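Bifunctional pinoresinol-lariciresinol reductase 1 (Thuja plicata, PDB 1QYD) catalyses the NADPH-dependent, enantioselective reduction of (-)-pinoresinol to (-)-lariciresinol and then to (+)-secoisolariciresinol in lignan biosynthesis. Local coordinates at residues 8-13 / 82-87; 92-97 / 135-140; 120-125 / 141-146. All blocks are in the same frame, centred on the assembly; numbering follows the deposited sequence.

Interaction 1: 8-13 / 82-87; sequences LIVGGT and SALAGG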
loop_
_atom_site.group_PDB
_atom_site.type_symbol
_atom_site.label_atom_id
_atom_site.label_comp_id
_atom_site.label_asym_id
_atom_site.label_seq_id
_atom_site.Cartn_x
_atom_site.Cartn_y
_atom_site.Cartn_z
ATOM N N LEU A 8 2.872 -1.331 -27.170
ATOM C CA LEU A 8 2.814 -2.408 -26.219
ATOM C C LEU A 8 1.871 -1.913 -25.142
ATOM O O LEU A 8 2.133 -0.861 -24.556
ATOM C CB LEU A 8 4.202 -2.665 -25.648
ATOM C CG LEU A 8 4.391 -3.752 -24.587
ATOM C CD1 LEU A 8 3.826 -5.091 -25.042
ATOM C CD2 LEU A 8 5.874 -3.978 -24.380
ATOM N N ILE A 9 0.756 -2.630 -24.928
ATOM C CA ILE A 9 -0.110 -2.271 -23.834
ATOM C C ILE A 9 -0.029 -3.356 -22.798
ATOM O O ILE A 9 -0.190 -4.554 -23.016
ATOM C CB ILE A 9 -1.567 -2.090 -24.292
ATOM C CG1 ILE A 9 -1.607 -1.111 -25.438
ATOM C CG2 ILE A 9 -2.408 -1.428 -23.181
ATOM C CD1 ILE A 9 -2.588 -1.503 -26.502
ATOM N N VAL A 10 0.313 -2.842 -21.642
ATOM C CA VAL A 10 0.444 -3.632 -20.455
ATOM C C VAL A 10 -0.684 -3.082 -19.590
ATOM O O VAL A 10 -0.934 -1.889 -19.607
ATOM C CB VAL A 10 1.925 -3.402 -20.010
ATOM C CG1 VAL A 10 2.471 -2.004 -20.268
ATOM C CG2 VAL A 10 1.968 -3.700 -18.542
ATOM N N GLY A 11 -1.481 -3.895 -18.891
ATOM C CA GLY A 11 -2.670 -3.433 -18.182
ATOM C C GLY A 11 -3.983 -3.576 -18.993
ATOM O O GLY A 11 -5.090 -3.591 -18.450
ATOM N N GLY A 12 -3.862 -3.754 -20.312
ATOM C CA GLY A 12 -4.911 -3.862 -21.344
ATOM C C GLY A 12 -6.009 -4.909 -21.252
ATOM O O GLY A 12 -6.793 -5.018 -22.208
ATOM N N THR A 13 -6.105 -5.722 -20.192
ATOM C CA THR A 13 -7.364 -6.452 -20.064
ATOM C C THR A 13 -8.265 -5.609 -19.172
ATOM O O THR A 13 -9.466 -5.839 -19.142
ATOM C CB THR A 13 -7.195 -7.876 -19.441
ATOM O OG1 THR A 13 -6.427 -7.780 -18.244
ATOM C CG2 THR A 13 -6.549 -8.825 -20.437
ATOM N N SER A 82 1.057 2.015 -20.384
ATOM C CA SER A 82 0.611 1.256 -19.240
ATOM C C SER A 82 -0.781 1.642 -18.741
ATOM O O SER A 82 -1.008 2.790 -18.352
ATOM C CB SER A 82 1.600 1.439 -18.135
ATOM O OG SER A 82 1.060 1.072 -16.865
ATOM N N ALA A 83 -1.740 0.715 -18.702
ATOM C CA ALA A 83 -3.075 0.977 -18.140
ATOM C C ALA A 83 -3.290 0.096 -16.925
ATOM O O ALA A 83 -4.387 -0.371 -16.618
ATOM C CB ALA A 83 -4.150 0.671 -19.169
ATOM N N LEU A 84 -2.175 -0.133 -16.222
ATOM C CA LEU A 84 -2.081 -0.970 -15.030
ATOM C C LEU A 84 -2.772 -0.404 -13.809
ATOM O O LEU A 84 -2.225 0.509 -13.188
ATOM C CB LEU A 84 -0.579 -1.231 -14.693
ATOM C CG LEU A 84 0.052 -2.472 -15.369
ATOM C CD1 LEU A 84 1.567 -2.584 -15.210
ATOM C CD2 LEU A 84 -0.646 -3.659 -14.730
ATOM N N ALA A 85 -3.957 -0.923 -13.445
ATOM C CA ALA A 85 -4.697 -0.468 -12.255
ATOM C C ALA A 85 -5.800 -1.392 -11.726
ATOM O O ALA A 85 -6.446 -2.141 -12.471
ATOM C CB ALA A 85 -5.374 0.879 -12.505
ATOM N N GLY A 86 -6.075 -1.305 -10.419
ATOM C CA GLY A 86 -7.068 -2.181 -9.808
ATOM C C GLY A 86 -7.641 -1.635 -8.516
ATOM O O GLY A 86 -8.203 -0.534 -8.522
ATOM N N GLY A 87 -7.460 -2.379 -7.408
ATOM C CA GLY A 87 -8.025 -2.055 -6.101
ATOM C C GLY A 87 -7.629 -0.708 -5.520
ATOM O O GLY A 87 -7.898 0.367 -6.062
#
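S82 lies beside V10 as the last paired residue of two parallel strands, their CA atoms 5.0 Å apart and their side chains on the same face of the sheet. Its CB meets V10 CG1 at 4.1 Å, and its CA-H leans on the carbonyl oxygen of V10. That oxygen's main partner is the next residue along: A83 N donates to V10 O at 2.9 Å in a nearly straight bond (171° at the hydrogen). At L84 the chain closes on the loop that follows strand 7-10, with G11 CA 3.9 Å from L84 N. A CB on G11 would collide with A83 C and L84 N, and with the backbone turned as it is here it would also press into the preceding carbonyl oxygen. L84 then sends CD1 to V10 CG2, 3.5 Å away, the branch that stands anti to the V10 backbone nitrogen. An alanine in place of V10 would probably leave L84 CD1 without the CG2 methyl and open a gap beside S82 CB. G11, G12 and T13 are inferred to bind NADP(+), and this pairing of the first and fourth strands at their C-terminal ends, next to a glycine-rich turn, is characteristic of the Rossmann fold.

Interaction 2: 92-97 / 135-140; sequences HILEQL and FIDKRK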
loop_
_atom_site.group_PDB
_atom_site.type_symbol
_atom_site.label_atom_id
_atom_site.label_comp_id
_atom_site.label_asym_id
_atom_site.label_seq_id
_atom_site.Cartn_x
_atom_site.Cartn_y
_atom_site.Cartn_z
ATOM N N HIS A 92 -0.461 -2.230 -7.686
ATOM C CA HIS A 92 -0.342 -2.446 -9.117
ATOM C C HIS A 92 0.074 -1.214 -9.894
ATOM O O HIS A 92 0.450 -1.313 -11.063
ATOM C CB HIS A 92 -1.691 -2.984 -9.628
ATOM C CG HIS A 92 -2.805 -2.750 -8.614
ATOM N ND1 HIS A 92 -3.179 -1.571 -8.132
ATOM C CD2 HIS A 92 -3.478 -3.736 -7.951
ATOM C CE1 HIS A 92 -4.041 -1.829 -7.187
ATOM N NE2 HIS A 92 -4.222 -3.121 -7.077
ATOM N N ILE A 93 -0.015 -0.039 -9.274
ATOM C CA ILE A 93 0.455 1.200 -9.879
ATOM C C ILE A 93 1.970 1.306 -9.761
ATOM O O ILE A 93 2.618 1.736 -10.711
ATOM C CB ILE A 93 -0.266 2.409 -9.193
ATOM C CG1 ILE A 93 -1.582 2.554 -9.956
ATOM C CG2 ILE A 93 0.520 3.732 -9.209
ATOM C CD1 ILE A 93 -2.476 3.734 -9.507
ATOM N N LEU A 94 2.525 0.920 -8.601
ATOM C CA LEU A 94 3.959 0.857 -8.308
ATOM C C LEU A 94 4.770 -0.299 -8.918
ATOM O O LEU A 94 5.956 -0.453 -8.649
ATOM C CB LEU A 94 4.094 0.840 -6.798
ATOM C CG LEU A 94 4.368 2.103 -5.990
ATOM C CD1 LEU A 94 3.848 3.373 -6.633
ATOM C CD2 LEU A 94 3.727 1.882 -4.667
ATOM N N GLU A 95 4.117 -1.159 -9.712
ATOM C CA GLU A 95 4.707 -2.255 -10.489
ATOM C C GLU A 95 5.352 -1.684 -11.726
ATOM O O GLU A 95 6.291 -2.225 -12.285
ATOM C CB GLU A 95 3.647 -3.247 -10.944
ATOM C CG GLU A 95 3.178 -4.199 -9.853
ATOM C CD GLU A 95 4.019 -5.466 -9.634
ATOM O OE1 GLU A 95 4.300 -6.181 -10.604
ATOM O OE2 GLU A 95 4.353 -5.753 -8.479
ATOM N N GLN A 96 4.778 -0.581 -12.180
ATOM C CA GLN A 96 5.248 0.223 -13.288
ATOM C C GLN A 96 6.672 0.732 -13.106
ATOM O O GLN A 96 7.230 1.225 -14.083
ATOM C CB GLN A 96 4.372 1.412 -13.450
ATOM C CG GLN A 96 2.952 1.043 -13.685
ATOM C CD GLN A 96 2.164 2.307 -13.904
ATOM O OE1 GLN A 96 1.676 2.922 -12.974
ATOM N NE2 GLN A 96 2.042 2.746 -15.137
ATOM N N LEU A 97 7.244 0.703 -11.881
ATOM C CA LEU A 97 8.619 1.122 -11.597
ATOM C C LEU A 97 9.619 0.179 -12.256
ATOM O O LEU A 97 10.534 0.625 -12.947
ATOM C CB LEU A 97 8.790 1.192 -10.076
ATOM C CG LEU A 97 8.096 2.449 -9.450
ATOM C CD1 LEU A 97 7.990 2.339 -7.957
ATOM C CD2 LEU A 97 8.920 3.694 -9.713
ATOM N N PHE A 135 -2.535 9.471 -5.744
ATOM C CA PHE A 135 -1.813 10.554 -6.369
ATOM C C PHE A 135 -0.387 10.520 -5.865
ATOM O O PHE A 135 0.507 10.959 -6.587
ATOM C CB PHE A 135 -2.538 11.891 -6.061
ATOM C CG PHE A 135 -4.021 11.833 -6.461
ATOM C CD1 PHE A 135 -5.015 11.910 -5.467
ATOM C CD2 PHE A 135 -4.394 11.619 -7.798
ATOM C CE1 PHE A 135 -6.359 11.761 -5.807
ATOM C CE2 PHE A 135 -5.749 11.471 -8.120
ATOM C CZ PHE A 135 -6.725 11.540 -7.127
ATOM N N ILE A 136 -0.143 9.965 -4.669
ATOM C CA ILE A 136 1.212 9.763 -4.167
ATOM C C ILE A 136 1.946 8.740 -5.063
ATOM O O ILE A 136 3.060 8.990 -5.546
ATOM C CB ILE A 136 1.172 9.216 -2.745
ATOM C CG1 ILE A 136 0.614 10.225 -1.783
ATOM C CG2 ILE A 136 2.583 8.815 -2.348
ATOM C CD1 ILE A 136 1.485 11.482 -1.624
ATOM N N ASP A 137 1.300 7.570 -5.268
ATOM C CA ASP A 137 1.837 6.464 -6.026
ATOM C C ASP A 137 2.243 6.832 -7.419
ATOM O O ASP A 137 3.408 6.699 -7.765
ATOM C CB ASP A 137 0.827 5.365 -6.104
ATOM C CG ASP A 137 0.597 4.508 -4.860
ATOM O OD1 ASP A 137 1.210 4.640 -3.784
ATOM O OD2 ASP A 137 -0.262 3.666 -5.014
ATOM N N LYS A 138 1.286 7.321 -8.196
ATOM C CA LYS A 138 1.482 7.818 -9.557
ATOM C C LYS A 138 2.531 8.912 -9.703
ATOM O O LYS A 138 2.944 9.228 -10.812
ATOM C CB LYS A 138 0.171 8.382 -10.107
ATOM C CG LYS A 138 -0.996 7.411 -10.225
ATOM C CD LYS A 138 -2.280 8.087 -10.686
ATOM C CE LYS A 138 -3.362 7.033 -10.916
ATOM N NZ LYS A 138 -4.654 7.643 -11.176
ATOM N N ARG A 139 2.941 9.569 -8.622
ATOM C CA ARG A 139 3.953 10.593 -8.715
ATOM C C ARG A 139 5.326 9.939 -8.677
ATOM O O ARG A 139 6.212 10.313 -9.444
ATOM C CB ARG A 139 3.807 11.612 -7.557
ATOM C CG ARG A 139 2.952 12.834 -7.908
ATOM C CD ARG A 139 3.130 13.941 -6.885
ATOM N NE ARG A 139 1.856 14.461 -6.415
ATOM C CZ ARG A 139 1.335 14.124 -5.215
ATOM N NH1 ARG A 139 1.939 13.287 -4.370
ATOM N NH2 ARG A 139 0.188 14.662 -4.820
ATOM N N LYS A 140 5.498 8.950 -7.794
ATOM C CA LYS A 140 6.724 8.171 -7.687
ATOM C C LYS A 140 7.165 7.607 -9.027
ATOM O O LYS A 140 8.339 7.647 -9.412
ATOM C CB LYS A 140 6.533 7.010 -6.740
ATOM C CG LYS A 140 6.634 7.493 -5.338
ATOM C CD LYS A 140 6.957 6.235 -4.564
ATOM C CE LYS A 140 8.070 6.527 -3.558
ATOM N NZ LYS A 140 7.667 7.437 -2.492
#
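Segment 92-97 comes up against one flank of helix 133-147, bringing L94 CA within 6.4 Å of D137 CA. Residues I93 to Q96 form a type I beta turn leading into helix 96-105, whereas 135-140 is helical throughout, so the contact sets a turn against the side of a helix.

I93 points at the helix and divides its two branches between neighbouring residues. Its CG2, anti to the backbone nitrogen, presses on D137 CB at 3.5 Å, and the two side chains cross at about a right angle. Its CD1 reaches K138 CE at 3.7 Å, touching the lysine chain, which is extended beyond CG. K138 is the inferred proton acceptor of the active site, so I93 packs against the aliphatic part of a probably catalytic side chain. L94 lays both methyls on D137: CD1 lies 3.5 Å from D137 O and also meets D137 CB, while CD2 comes to 3.8 Å from D137 OD1. The two methyls of L94 thus lie against the carboxylate, and its other oxygen, OD2, is hydrogen-bonded to S90 OG just before the turn. Three residues further along both segments, L97 CD2 approaches K140 O at 4.0 Å, a looser touch.

V141 and A144 continue the same helix flank against L97, and V141 also meets L94. Y263 of the second subunit packs on L94 and E95, placing this turn at the dimer interface, while Q96 sits by S115 in the loop after strand 111-113.

Interaction 3: 120-125 / 141-146; sequences DPDIME and VRRAIE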
loop_
_atom_site.group_PDB
_atom_site.type_symbol
_atom_site.label_atom_id
_atom_site.label_comp_id
_atom_site.label_asym_id
_atom_site.label_seq_id
_atom_site.Cartn_x
_atom_site.Cartn_y
_atom_site.Cartn_z
ATOM N N ASP A 120 -4.757 13.965 -12.269
ATOM C CA ASP A 120 -3.419 14.557 -12.393
ATOM C C ASP A 120 -2.714 14.787 -11.050
ATOM O O ASP A 120 -2.822 15.847 -10.424
ATOM C CB ASP A 120 -3.432 15.897 -13.167
ATOM C CG ASP A 120 -2.063 16.478 -13.529
ATOM O OD1 ASP A 120 -1.983 17.301 -14.431
ATOM O OD2 ASP A 120 -1.054 16.142 -12.932
ATOM N N PRO A 121 -1.849 13.823 -10.666
ATOM C CA PRO A 121 -1.183 13.761 -9.384
ATOM C C PRO A 121 -0.366 14.939 -8.906
ATOM O O PRO A 121 -0.441 15.280 -7.724
ATOM C CB PRO A 121 -0.371 12.503 -9.483
ATOM C CG PRO A 121 -0.142 12.338 -10.946
ATOM C CD PRO A 121 -1.527 12.621 -11.434
ATOM N N ASP A 122 0.427 15.582 -9.751
ATOM C CA ASP A 122 1.183 16.684 -9.201
ATOM C C ASP A 122 0.550 18.046 -9.428
ATOM O O ASP A 122 1.224 19.081 -9.398
ATOM C CB ASP A 122 2.609 16.620 -9.744
ATOM C CG ASP A 122 2.783 16.624 -11.235
ATOM O OD1 ASP A 122 3.746 16.017 -11.675
ATOM O OD2 ASP A 122 1.990 17.229 -11.951
ATOM N N ILE A 123 -0.777 18.003 -9.695
ATOM C CA ILE A 123 -1.601 19.208 -9.696
ATOM C C ILE A 123 -2.168 19.120 -8.290
ATOM O O ILE A 123 -3.163 18.474 -7.935
ATOM C CB ILE A 123 -2.719 19.178 -10.785
ATOM C CG1 ILE A 123 -2.164 19.863 -12.042
ATOM C CG2 ILE A 123 -4.002 19.904 -10.349
ATOM C CD1 ILE A 123 -1.868 21.386 -11.976
ATOM N N MET A 124 -1.249 19.752 -7.543
ATOM C CA MET A 124 -1.220 19.931 -6.110
ATOM C C MET A 124 -1.393 18.657 -5.288
ATOM O O MET A 124 -0.506 18.228 -4.546
ATOM C CB MET A 124 -2.305 20.946 -5.677
ATOM C CG MET A 124 -2.224 22.398 -6.087
ATOM S SD MET A 124 -0.605 23.098 -5.663
ATOM C CE MET A 124 0.073 23.366 -7.282
ATOM N N GLU A 125 -2.582 18.077 -5.511
ATOM C CA GLU A 125 -3.230 17.054 -4.719
ATOM C C GLU A 125 -2.746 16.983 -3.250
ATOM O O GLU A 125 -1.910 16.221 -2.751
ATOM C CB GLU A 125 -3.107 15.729 -5.482
ATOM C CG GLU A 125 -3.735 15.714 -6.899
ATOM C CD GLU A 125 -5.211 16.043 -7.209
ATOM O OE1 GLU A 125 -6.063 16.215 -6.334
ATOM O OE2 GLU A 125 -5.520 16.116 -8.396
ATOM N N VAL A 141 6.135 7.130 -9.720
ATOM C CA VAL A 141 6.199 6.607 -11.062
ATOM C C VAL A 141 6.529 7.736 -12.034
ATOM O O VAL A 141 7.363 7.507 -12.913
ATOM C CB VAL A 141 4.828 5.951 -11.296
ATOM C CG1 VAL A 141 4.544 5.641 -12.765
ATOM C CG2 VAL A 141 4.824 4.673 -10.433
ATOM N N ARG A 142 5.918 8.945 -11.898
ATOM C CA ARG A 142 6.169 10.096 -12.756
ATOM C C ARG A 142 7.532 10.672 -12.530
ATOM O O ARG A 142 8.216 10.963 -13.494
ATOM C CB ARG A 142 5.238 11.285 -12.536
ATOM C CG ARG A 142 3.816 11.256 -13.040
ATOM C CD ARG A 142 3.335 12.678 -13.089
ATOM N NE ARG A 142 1.947 12.696 -13.516
ATOM C CZ ARG A 142 1.302 13.803 -13.922
ATOM N NH1 ARG A 142 1.894 14.996 -13.971
ATOM N NH2 ARG A 142 0.022 13.726 -14.286
ATOM N N ARG A 143 7.934 10.889 -11.282
ATOM C CA ARG A 143 9.242 11.447 -10.971
ATOM C C ARG A 143 10.433 10.561 -11.324
ATOM O O ARG A 143 11.537 11.085 -11.451
ATOM C CB ARG A 143 9.296 11.775 -9.497
ATOM C CG ARG A 143 9.447 13.254 -9.283
ATOM C CD ARG A 143 8.171 13.920 -8.781
ATOM N NE ARG A 143 7.052 13.768 -9.697
ATOM C CZ ARG A 143 6.909 14.503 -10.814
ATOM N NH1 ARG A 143 7.797 15.449 -11.143
ATOM N NH2 ARG A 143 5.918 14.234 -11.674
ATOM N N ALA A 144 10.228 9.224 -11.426
ATOM C CA ALA A 144 11.203 8.202 -11.832
ATOM C C ALA A 144 11.320 8.084 -13.343
ATOM O O ALA A 144 12.364 7.730 -13.860
ATOM C CB ALA A 144 10.808 6.836 -11.336
ATOM N N ILE A 145 10.251 8.348 -14.085
ATOM C CA ILE A 145 10.239 8.398 -15.532
ATOM C C ILE A 145 11.156 9.542 -15.900
ATOM O O ILE A 145 12.184 9.260 -16.492
ATOM C CB ILE A 145 8.792 8.647 -16.029
ATOM C CG1 ILE A 145 8.136 7.309 -16.118
ATOM C CG2 ILE A 145 8.709 9.346 -17.385
ATOM C CD1 ILE A 145 6.698 7.526 -16.579
ATOM N N GLU A 146 10.841 10.795 -15.522
ATOM C CA GLU A 146 11.626 11.989 -15.832
ATOM C C GLU A 146 13.066 11.932 -15.353
ATOM O O GLU A 146 13.907 12.523 -16.016
ATOM C CB GLU A 146 11.051 13.225 -15.210
ATOM C CG GLU A 146 9.558 13.410 -15.363
ATOM C CD GLU A 146 8.822 13.883 -14.121
ATOM O OE1 GLU A 146 7.603 13.791 -14.124
ATOM O OE2 GLU A 146 9.439 14.310 -13.149
#
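P121, in a type I beta turn running from D120 to I123, faces R142 on helix 133-147 with 8.9 Å between their CA atoms, so the contact rests on the reach of the arginines. R142 does most of the reaching: its chain is extended from CG to NE and brings the guanidinium to the turn. P121 CG lies over one face of that group, 3.3 Å from R142 NE. The two aspartates bracketing the proline supply the charge. In D120, chi1 of -171° sets CG anti to the backbone nitrogen. D120 OD2 forms a salt bridge with R142 NH2 at 3.0 Å, the carboxylate and guanidinium planes 37° apart. D122 approaches the other terminal nitrogen, with OD2 3.0 Å from R142 NH1, but here the planes are almost perpendicular, at 87°.

R142 is inferred to bind NADP(+), and the loop 120-125 follows strand 111-113, at one edge of the five-stranded parallel Rossmann sheet, so the contact ties that loop to the helix which also carries the inferred proton acceptor, K138. E116 makes a further salt bridge to R142 NH2, and Y154 adds a cation-pi contact, so this buried guanidinium has three carboxylates and an aromatic ring near it; such company would probably keep its positive charge stable.

D122 also pairs with the more exposed R143, its OD1 2.8 Å from R143 NH2. R143 bends at chi2 and chi3, and its NH1 lies 2.8 Å from E146 OE2; that oxygen stands well out of the guanidinium plane, so the pair is held by charge alone. E146 OE1 is hydrogen-bonded to Y154 OH, the tyrosine that also packs on R142.

Overall arrangement
Along the chain, interaction 1 closes before interaction 2 opens, whereas the segments of interactions 2 and 3 alternate. The strands paired in interaction 1 are central in the five-stranded parallel sheet; interactions 2 and 3 share helix 133-147. The centres of interactions 1 and 2 lie about 12 Å apart. Those of interactions 2 and 3 are about 9 Å apart, and those of interactions 1 and 3 about 18 Å. Interactions 1 and 2 touch where H92 meets L84 and the 86-87 backbone; interactions 2 and 3 touch where R139 NE probably bonds to P121 O. The inferred cofactor glycines after the central strand are linked, through segments 82-87 and 92-97, to the helix bearing the inferred active-site lysine and R142.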